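Side-chain contacts in Poly(A) RNA polymerase GLD2 (PDB 6LBK), which probably extends the 3' ends of selected cytoplasmic mRNAs and some microRNAs, as a poly(A) polymerase that transfers AMP from ATP in a metal-dependent reaction: residues Gln359-Lys364 / Asn368-Leu373; Lys208-His213 / Leu355-Arg360; Gly183-Phe188 / Glu330-Thr335. The protein carries 1 engineered substitution. One frame throughout, in Å; residues are numbered along the deposited sequence.

Contact 1 (Gln359-Lys364 / Asn368-Leu373)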
loop_
_atom_site.group_PDB
_atom_site.type_symbol
_atom_site.label_atom_id
_atom_site.label_comp_id
_atom_site.label_asym_id
_atom_site.label_seq_id
_atom_site.Cartn_x
_atom_site.Cartn_y
_atom_site.Cartn_z
ATOM N N GLN A 359 -23.295 1.855 6.604
ATOM C CA GLN A 359 -24.564 2.096 7.300
ATOM C C GLN A 359 -24.363 2.814 8.640
ATOM O O GLN A 359 -24.984 3.863 8.902
ATOM C CB GLN A 359 -25.331 0.777 7.507
ATOM C CG GLN A 359 -26.342 0.460 6.423
ATOM C CD GLN A 359 -27.260 -0.706 6.792
ATOM O OE1 GLN A 359 -26.833 -1.860 6.856
ATOM N NE2 GLN A 359 -28.513 -0.395 7.087
ATOM N N ARG A 360 -23.485 2.265 9.497
ATOM C CA ARG A 360 -23.240 2.885 10.800
ATOM C C ARG A 360 -22.708 4.300 10.637
ATOM O O ARG A 360 -23.077 5.197 11.399
ATOM C CB ARG A 360 -22.251 2.087 11.662
ATOM C CG ARG A 360 -22.664 0.702 12.139
ATOM C CD ARG A 360 -21.532 0.004 12.932
ATOM N NE ARG A 360 -22.038 -0.516 14.212
ATOM C CZ ARG A 360 -21.810 0.023 15.413
ATOM N NH1 ARG A 360 -21.044 1.101 15.533
ATOM N NH2 ARG A 360 -22.328 -0.535 16.506
ATOM N N LEU A 361 -21.836 4.524 9.649
ATOM C CA LEU A 361 -21.283 5.861 9.447
ATOM C C LEU A 361 -22.342 6.821 8.911
ATOM O O LEU A 361 -22.402 7.981 9.335
ATOM C CB LEU A 361 -20.063 5.792 8.517
ATOM C CG LEU A 361 -19.116 6.974 8.721
ATOM C CD1 LEU A 361 -18.652 7.054 10.189
ATOM C CD2 LEU A 361 -17.934 6.904 7.792
ATOM N N LYS A 362 -23.194 6.358 7.989
ATOM C CA LYS A 362 -24.245 7.215 7.474
ATOM C C LYS A 362 -25.094 7.728 8.610
ATOM O O LYS A 362 -25.367 8.932 8.702
ATOM C CB LYS A 362 -25.112 6.444 6.481
ATOM C CG LYS A 362 -25.936 7.331 5.550
ATOM C CD LYS A 362 -27.098 6.557 4.917
ATOM C CE LYS A 362 -27.837 7.374 3.868
ATOM N NZ LYS A 362 -29.111 6.707 3.423
ATOM N N ASN A 363 -25.462 6.828 9.532
ATOM C CA ASN A 363 -26.393 7.199 10.596
ATOM C C ASN A 363 -25.726 8.078 11.651
ATOM O O ASN A 363 -26.231 9.158 11.983
ATOM C CB ASN A 363 -26.976 5.927 11.208
ATOM C CG ASN A 363 -27.788 5.132 10.198
ATOM O OD1 ASN A 363 -28.481 5.711 9.352
ATOM N ND2 ASN A 363 -27.665 3.803 10.241
ATOM N N LYS A 364 -24.591 7.633 12.195
ATOM C CA LYS A 364 -23.810 8.394 13.172
ATOM C C LYS A 364 -22.460 8.777 12.561
ATOM O O LYS A 364 -21.529 7.965 12.540
ATOM C CB LYS A 364 -23.662 7.607 14.474
ATOM C CG LYS A 364 -24.789 7.903 15.422
ATOM C CD LYS A 364 -24.940 6.962 16.612
ATOM C CE LYS A 364 -26.339 7.193 17.228
ATOM N NZ LYS A 364 -26.863 6.056 18.011
ATOM N N ASN A 368 -15.890 6.850 15.454
ATOM C CA ASN A 368 -16.053 5.770 16.423
ATOM C C ASN A 368 -17.086 4.729 15.989
ATOM O O ASN A 368 -17.120 3.634 16.563
ATOM C CB ASN A 368 -16.452 6.332 17.788
ATOM C CG ASN A 368 -15.267 6.527 18.715
ATOM O OD1 ASN A 368 -14.640 5.556 19.148
ATOM N ND2 ASN A 368 -14.972 7.786 19.053
ATOM N N SER A 369 -17.979 5.062 15.047
ATOM C CA SER A 369 -18.981 4.090 14.611
ATOM C C SER A 369 -18.374 2.952 13.792
ATOM O O SER A 369 -18.929 1.845 13.771
ATOM C CB SER A 369 -20.074 4.792 13.807
ATOM O OG SER A 369 -20.750 5.742 14.613
ATOM N N VAL A 370 -17.255 3.201 13.114
ATOM C CA VAL A 370 -16.631 2.197 12.261
ATOM C C VAL A 370 -15.227 1.820 12.720
ATOM O O VAL A 370 -14.714 0.771 12.293
ATOM C CB VAL A 370 -16.605 2.667 10.787
ATOM C CG1 VAL A 370 -18.040 2.976 10.335
ATOM C CG2 VAL A 370 -15.684 3.887 10.613
ATOM N N LEU A 371 -14.607 2.605 13.596
ATOM C CA LEU A 371 -13.250 2.430 14.088
ATOM C C LEU A 371 -13.156 3.035 15.485
ATOM O O LEU A 371 -13.227 4.263 15.630
ATOM C CB LEU A 371 -12.273 3.118 13.130
ATOM C CG LEU A 371 -10.748 2.975 13.078
ATOM C CD1 LEU A 371 -10.237 3.958 12.049
ATOM C CD2 LEU A 371 -10.052 3.238 14.403
ATOM N N PRO A 372 -12.997 2.228 16.532
ATOM C CA PRO A 372 -12.759 2.801 17.867
ATOM C C PRO A 372 -11.482 3.627 17.866
ATOM O O PRO A 372 -10.385 3.105 17.649
ATOM C CB PRO A 372 -12.645 1.564 18.768
ATOM C CG PRO A 372 -12.446 0.394 17.831
ATOM C CD PRO A 372 -13.167 0.768 16.578
ATOM N N LEU A 373 -11.630 4.934 18.126
ATOM C CA LEU A 373 -10.478 5.834 18.096
ATOM C C LEU A 373 -9.505 5.585 19.243
ATOM O O LEU A 373 -8.361 6.053 19.175
ATOM C CB LEU A 373 -10.934 7.301 18.114
ATOM C CG LEU A 373 -11.202 7.997 16.777
ATOM C CD1 LEU A 373 -9.932 8.087 15.929
ATOM C CD2 LEU A 373 -12.295 7.279 16.031
#

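Contact 2 (Lys208-His213 / Leu355-Arg360)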
loop_
_atom_site.group_PDB
_atom_site.type_symbol
_atom_site.label_atom_id
_atom_site.label_comp_id
_atom_site.label_asym_id
_atom_site.label_seq_id
_atom_site.Cartn_x
_atom_site.Cartn_y
_atom_site.Cartn_z
ATOM N N LYS A 208 -6.985 2.320 5.857
ATOM C CA LYS A 208 -6.124 1.206 6.266
ATOM C C LYS A 208 -6.432 0.776 7.698
ATOM O O LYS A 208 -6.589 -0.417 7.979
ATOM C CB LYS A 208 -4.650 1.604 6.155
ATOM C CG LYS A 208 -3.964 1.326 4.835
ATOM C CD LYS A 208 -2.532 1.784 4.960
ATOM C CE LYS A 208 -1.705 1.464 3.747
ATOM N NZ LYS A 208 -0.267 1.296 4.115
ATOM N N LYS A 209 -6.504 1.736 8.630
ATOM C CA LYS A 209 -6.829 1.374 10.010
ATOM C C LYS A 209 -8.197 0.714 10.080
ATOM O O LYS A 209 -8.389 -0.268 10.804
ATOM C CB LYS A 209 -6.779 2.596 10.937
ATOM C CG LYS A 209 -5.384 3.238 11.109
ATOM C CD LYS A 209 -4.385 2.228 11.685
ATOM C CE LYS A 209 -3.002 2.821 11.893
ATOM N NZ LYS A 209 -1.999 1.773 12.274
ATOM N N TRP A 210 -9.153 1.226 9.308
ATOM C CA TRP A 210 -10.494 0.668 9.298
ATOM C C TRP A 210 -10.479 -0.783 8.838
ATOM O O TRP A 210 -11.000 -1.671 9.527
ATOM C CB TRP A 210 -11.391 1.522 8.393
ATOM C CG TRP A 210 -12.647 0.875 8.130
ATOM C CD1 TRP A 210 -13.742 0.827 8.955
ATOM C CD2 TRP A 210 -12.982 0.126 6.971
ATOM N NE1 TRP A 210 -14.749 0.104 8.363
ATOM C CE2 TRP A 210 -14.310 -0.339 7.143
ATOM C CE3 TRP A 210 -12.294 -0.188 5.784
ATOM C CZ2 TRP A 210 -14.957 -1.105 6.184
ATOM C CZ3 TRP A 210 -12.940 -0.952 4.828
ATOM C CH2 TRP A 210 -14.267 -1.399 5.034
ATOM N N ALA A 211 -9.887 -1.039 7.664
ATOM C CA ALA A 211 -9.819 -2.400 7.153
ATOM C C ALA A 211 -9.067 -3.325 8.108
ATOM O O ALA A 211 -9.475 -4.475 8.322
ATOM C CB ALA A 211 -9.159 -2.418 5.782
ATOM N N SER A 212 -7.970 -2.847 8.701
ATOM C CA SER A 212 -7.235 -3.680 9.650
ATOM C C SER A 212 -8.069 -3.967 10.890
ATOM O O SER A 212 -7.979 -5.054 11.478
ATOM C CB SER A 212 -5.904 -3.029 10.027
ATOM O OG SER A 212 -5.426 -3.579 11.247
ATOM N N HIS A 213 -8.833 -2.982 11.354
ATOM C CA HIS A 213 -9.607 -3.209 12.562
ATOM C C HIS A 213 -10.634 -4.298 12.334
ATOM O O HIS A 213 -10.866 -5.122 13.224
ATOM C CB HIS A 213 -10.288 -1.928 13.025
ATOM C CG HIS A 213 -11.305 -2.157 14.098
ATOM N ND1 HIS A 213 -10.962 -2.519 15.384
ATOM C CD2 HIS A 213 -12.660 -2.132 14.062
ATOM C CE1 HIS A 213 -12.060 -2.682 16.100
ATOM N NE2 HIS A 213 -13.104 -2.453 15.323
ATOM N N LEU A 355 -20.759 -2.766 3.482
ATOM C CA LEU A 355 -22.153 -2.371 3.638
ATOM C C LEU A 355 -22.426 -1.863 5.050
ATOM O O LEU A 355 -22.924 -0.743 5.240
ATOM C CB LEU A 355 -23.054 -3.554 3.314
ATOM C CG LEU A 355 -24.494 -3.091 3.248
ATOM C CD1 LEU A 355 -24.657 -2.052 2.138
ATOM C CD2 LEU A 355 -25.358 -4.280 3.029
ATOM N N LYS A 356 -22.074 -2.676 6.050
ATOM C CA LYS A 356 -22.319 -2.347 7.449
ATOM C C LYS A 356 -21.634 -1.047 7.865
ATOM O O LYS A 356 -22.242 -0.209 8.549
ATOM C CB LYS A 356 -21.840 -3.504 8.329
ATOM C CG LYS A 356 -21.661 -3.123 9.787
ATOM C CD LYS A 356 -21.268 -4.304 10.660
ATOM C CE LYS A 356 -20.549 -3.832 11.930
ATOM N NZ LYS A 356 -19.143 -3.389 11.679
ATOM N N SER A 357 -20.351 -0.874 7.510
ATOM C CA SER A 357 -19.658 0.339 7.923
ATOM C C SER A 357 -20.254 1.562 7.245
ATOM O O SER A 357 -20.411 2.610 7.892
ATOM C CB SER A 357 -18.148 0.230 7.656
ATOM O OG SER A 357 -17.577 -0.775 8.473
ATOM N N TRP A 358 -20.613 1.458 5.960
ATOM C CA TRP A 358 -21.305 2.581 5.345
ATOM C C TRP A 358 -22.620 2.880 6.069
ATOM O O TRP A 358 -22.980 4.053 6.223
ATOM C CB TRP A 358 -21.550 2.344 3.848
ATOM C CG TRP A 358 -22.553 3.348 3.291
ATOM C CD1 TRP A 358 -22.347 4.687 3.080
ATOM C CD2 TRP A 358 -23.901 3.085 2.890
ATOM N NE1 TRP A 358 -23.484 5.269 2.579
ATOM C CE2 TRP A 358 -24.455 4.309 2.452
ATOM C CE3 TRP A 358 -24.695 1.935 2.856
ATOM C CZ2 TRP A 358 -25.776 4.416 1.993
ATOM C CZ3 TRP A 358 -26.025 2.046 2.406
ATOM C CH2 TRP A 358 -26.545 3.279 1.985
ATOM N N GLN A 359 -23.295 1.855 6.604
ATOM C CA GLN A 359 -24.564 2.096 7.300
ATOM C C GLN A 359 -24.363 2.814 8.640
ATOM O O GLN A 359 -24.984 3.863 8.902
ATOM C CB GLN A 359 -25.331 0.777 7.507
ATOM C CG GLN A 359 -26.342 0.460 6.423
ATOM C CD GLN A 359 -27.260 -0.706 6.792
ATOM O OE1 GLN A 359 -26.833 -1.860 6.856
ATOM N NE2 GLN A 359 -28.513 -0.395 7.087
ATOM N N ARG A 360 -23.485 2.265 9.497
ATOM C CA ARG A 360 -23.240 2.885 10.800
ATOM C C ARG A 360 -22.708 4.300 10.637
ATOM O O ARG A 360 -23.077 5.197 11.399
ATOM C CB ARG A 360 -22.251 2.087 11.662
ATOM C CG ARG A 360 -22.664 0.702 12.139
ATOM C CD ARG A 360 -21.532 0.004 12.932
ATOM N NE ARG A 360 -22.038 -0.516 14.212
ATOM C CZ ARG A 360 -21.810 0.023 15.413
ATOM N NH1 ARG A 360 -21.044 1.101 15.533
ATOM N NH2 ARG A 360 -22.328 -0.535 16.506
#

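Contact 3 (Gly183-Phe188 / Glu330-Thr335)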
loop_
_atom_site.group_PDB
_atom_site.type_symbol
_atom_site.label_atom_id
_atom_site.label_comp_id
_atom_site.label_asym_id
_atom_site.label_seq_id
_atom_site.Cartn_x
_atom_site.Cartn_y
_atom_site.Cartn_z
ATOM N N GLY A 183 8.035 -3.389 -7.084
ATOM C CA GLY A 183 7.732 -2.696 -5.844
ATOM C C GLY A 183 8.498 -1.395 -5.679
ATOM O O GLY A 183 8.000 -0.460 -5.048
ATOM N N ILE A 184 9.720 -1.309 -6.238
ATOM C CA ILE A 184 10.403 -0.017 -6.285
ATOM C C ILE A 184 9.620 0.961 -7.161
ATOM O O ILE A 184 9.284 2.075 -6.726
ATOM C CB ILE A 184 11.863 -0.167 -6.754
ATOM C CG1 ILE A 184 12.714 -0.984 -5.762
ATOM C CG2 ILE A 184 12.485 1.206 -6.993
ATOM C CD1 ILE A 184 14.021 -1.442 -6.326
ATOM N N ARG A 185 9.224 0.529 -8.368
ATOM C CA ARG A 185 8.527 1.444 -9.276
ATOM C C ARG A 185 7.225 1.963 -8.667
ATOM O O ARG A 185 7.017 3.183 -8.544
ATOM C CB ARG A 185 8.251 0.767 -10.618
ATOM C CG ARG A 185 9.521 0.302 -11.298
ATOM C CD ARG A 185 9.407 0.235 -12.797
ATOM N NE ARG A 185 10.732 -0.058 -13.333
ATOM C CZ ARG A 185 11.638 0.868 -13.625
ATOM N NH1 ARG A 185 11.359 2.152 -13.453
ATOM N NH2 ARG A 185 12.822 0.512 -14.079
ATOM N N ASN A 186 6.370 1.062 -8.195
ATOM C CA ASN A 186 5.090 1.569 -7.733
ATOM C C ASN A 186 5.229 2.344 -6.434
ATOM O O ASN A 186 4.409 3.243 -6.195
ATOM C CB ASN A 186 4.056 0.447 -7.617
ATOM C CG ASN A 186 4.486 -0.672 -6.702
ATOM O OD1 ASN A 186 5.078 -0.443 -5.645
ATOM N ND2 ASN A 186 4.169 -1.906 -7.097
ATOM N N THR A 187 6.322 2.107 -5.668
ATOM C CA THR A 187 6.542 2.928 -4.473
ATOM C C THR A 187 6.478 4.402 -4.827
ATOM O O THR A 187 5.843 5.196 -4.117
ATOM C CB THR A 187 7.875 2.607 -3.782
ATOM O OG1 THR A 187 7.776 1.355 -3.095
ATOM C CG2 THR A 187 8.195 3.681 -2.760
ATOM N N PHE A 188 7.115 4.780 -5.937
ATOM C CA PHE A 188 7.200 6.184 -6.281
ATOM C C PHE A 188 6.053 6.635 -7.166
ATOM O O PHE A 188 5.771 7.839 -7.212
ATOM C CB PHE A 188 8.580 6.473 -6.893
ATOM C CG PHE A 188 9.669 6.210 -5.922
ATOM C CD1 PHE A 188 9.857 7.072 -4.842
ATOM C CD2 PHE A 188 10.431 5.062 -6.002
ATOM C CE1 PHE A 188 10.808 6.816 -3.890
ATOM C CE2 PHE A 188 11.416 4.803 -5.056
ATOM C CZ PHE A 188 11.598 5.679 -3.994
ATOM N N GLU A 330 -2.537 -4.381 -11.266
ATOM C CA GLU A 330 -1.274 -3.736 -10.937
ATOM C C GLU A 330 -0.972 -2.725 -12.047
ATOM O O GLU A 330 -1.213 -3.019 -13.219
ATOM C CB GLU A 330 -0.161 -4.786 -10.794
ATOM C CG GLU A 330 0.897 -4.543 -9.710
ATOM C CD GLU A 330 1.923 -3.430 -10.022
ATOM O OE1 GLU A 330 2.245 -3.220 -11.212
ATOM O OE2 GLU A 330 2.410 -2.768 -9.064
ATOM N N PRO A 331 -0.549 -1.499 -11.714
ATOM C CA PRO A 331 -0.361 -0.481 -12.770
ATOM C C PRO A 331 0.873 -0.685 -13.650
ATOM O O PRO A 331 0.863 -0.213 -14.797
ATOM C CB PRO A 331 -0.291 0.842 -11.995
ATOM C CG PRO A 331 0.011 0.477 -10.613
ATOM C CD PRO A 331 -0.458 -0.928 -10.366
ATOM N N PHE A 332 1.917 -1.384 -13.191
ATOM C CA PHE A 332 3.100 -1.573 -14.026
ATOM C C PHE A 332 3.099 -2.922 -14.741
ATOM O O PHE A 332 3.370 -2.969 -15.940
ATOM C CB PHE A 332 4.394 -1.390 -13.200
ATOM C CG PHE A 332 4.660 0.050 -12.760
ATOM C CD1 PHE A 332 5.083 1.010 -13.675
ATOM C CD2 PHE A 332 4.502 0.434 -11.442
ATOM C CE1 PHE A 332 5.327 2.319 -13.282
ATOM C CE2 PHE A 332 4.735 1.746 -11.049
ATOM C CZ PHE A 332 5.154 2.682 -11.973
ATOM N N ASP A 333 2.797 -4.025 -14.061
ATOM C CA ASP A 333 2.538 -5.296 -14.733
ATOM C C ASP A 333 1.054 -5.653 -14.677
ATOM O O ASP A 333 0.256 -5.024 -13.978
ATOM C CB ASP A 333 3.376 -6.416 -14.119
ATOM C CG ASP A 333 3.129 -6.586 -12.650
ATOM O OD1 ASP A 333 2.312 -5.828 -12.121
ATOM O OD2 ASP A 333 3.762 -7.447 -12.002
ATOM N N GLY A 334 0.671 -6.669 -15.438
ATOM C CA GLY A 334 -0.739 -7.006 -15.522
ATOM C C GLY A 334 -1.148 -8.185 -14.667
ATOM O O GLY A 334 -1.164 -9.321 -15.154
ATOM N N THR A 335 -1.467 -7.944 -13.397
ATOM C CA THR A 335 -1.765 -9.027 -12.466
ATOM C C THR A 335 -2.740 -8.532 -11.399
ATOM O O THR A 335 -2.855 -7.331 -11.137
ATOM C CB THR A 335 -0.475 -9.600 -11.823
ATOM O OG1 THR A 335 0.307 -8.546 -11.247
ATOM C CG2 THR A 335 0.388 -10.362 -12.823
#

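Contact 1 (Gln359-Lys364 / Asn368-Leu373)
Arg360 and Ser369 meet twice over, since their CB atoms lie 4.1 Å apart and the guanidinium reaches past them to the backbone. NH1 of Arg360 donates to O of Ser369 at 2.9 Å, with an N-H...O angle of 144°. The donor lies in the carbonyl plane, on a lone pair, while the oxygen sits at the guanidinium edge and somewhat out of its plane. A bend at chi3 (130°) turns the arginine chain round that oxygen, and CD of Arg360 comes within 3.3 Å of O of Ser369. The serine answers from its side chain: OG of Ser369 donates to O of Lys364 at 3.1 Å, tilted from that carbonyl plane, and CB of Lys364 lies 3.5 Å from OG of Ser369. The same hydroxyl has a weak hydrogen bond with O of Asp366. Inward of this polar pair, Leu361 and Val370 cross at about a right angle, CB of Leu361 standing 3.9 Å from CG1 of Val370. Both are buried: Leu361 also packs on Leu287, Leu288 and Leu291 of helix 283-297, and Val370 on Trp210. Within 368-373, N of Leu373 donates to OD1 of Asn368 at 3.2 Å, joining the two ends of that segment. Lys364 is the first residue to leave helical geometry, consistent with a helix C-terminal end, the following chain folded back against the last turn.

Contact 2 (Lys208-His213 / Leu355-Arg360)
Trp210 reaches Ser357 across two helices whose CA atoms at these residues are 9.3 Å apart, a gap spanned by the indole together with the serine side chain that meets its edge. From CB, chi1 of 168° sends CG away from the backbone N and directs the ring at the opposite helix. CD1 comes only to 4.2 Å from OG of Ser357. The next ring atom, NE1, donates to OG of Ser357 at 3.0 Å with an N-H...O angle of 147°, and the oxygen is 4° out of the ring plane, a true edge approach. Round the edge, CE2 stands 3.9 Å from CB of Ser357, and CZ2 lies 3.5 Å from OG of Ser357. Beyond the two segments, Phe354 meets the indole edge-to-face and Leu291 also packs against it. The serine hydroxyl gives its proton to O of Gln353, one turn earlier, which leaves the oxygen to accept from the indole. A phenylalanine in place of Trp210 would probably leave this buried OG without its indole donor and open a gap beside Ser357. What results is a polar bridge, tryptophan N-H to serine hydroxyl, joining helix 200-213 to helix 344-363 inside the helical part of the fold.

Contact 3 (Gly183-Phe188 / Glu330-Thr335)
The Phe332 ring takes Arg185 on one face and Asn186 at its edge. CB of Arg185 stands 3.8 Å from the ring centroid and 17° off the ring normal, a CH-pi contact displaced toward the rim. At the edge, CE2 of Phe332 lies 3.3 Å from CA of Asn186, and CB of Asn186 is in the ring plane, 3.7 Å from CE2 of Phe332. The ring edge is thus set against the helix backbone, with the first carbon of one side chain over a face and that of the next beside the rim. Past CB, the Arg185 chain leads away, and its NH2 donates to O of Val260.

The second pair of flat groups is the Asn186 amide and the Glu330 carboxylate, whose planes are 49° apart. ND2 of Asn186 donates to OE2 of Glu330 at 2.8 Å with an N-H...O angle of 155°. The oxygen lies close to the amide plane and is met nearly in line with its C-O bond. The first torsion places the asparagine CG between its backbone N and carbonyl carbon, and a bend at chi2 brings the glutamate round to it. OE2 also has a hydrogen bond with Tyr227 OH.

The other oxygen ties the loop to itself: OE1 of Glu330 accepts from N of Phe332 at 2.7 Å, met from above the carboxylate plane, and from N of Asp333 at 3.0 Å. The chemistry implies a division of labour within one buried carboxylate. OE1 fixes the bend that presents Phe332, whereas OE2 joins that bend to helix 182-194 and to Tyr227, linking the palm region with the PAP-associated region through an amide-carboxylate hydrogen bond and an aromatic ring.

Overall arrangement
Contacts 1 and 2 form one continuous patch, with centres 8 Å apart. They share Gln359 and Arg360 of helix 344-363, and CG1 of Val370 lies 3.4 Å from O of Ser357; NE2 of His213 lies 3.5 Å from CD of Pro372. Contact 3 sits on the other side of the chain's centre, 26 Å from contact 2 and 33 Å from contact 1 between centres, and touches neither. Helix 182-194 of contact 3 is followed in the chain by helix 200-213 of contact 2. Contact 3 lies closest of the three to the probable metal site: the Asn186 side chain is about 9 Å from that of Asp111, a catalytic magnesium ligand by similarity.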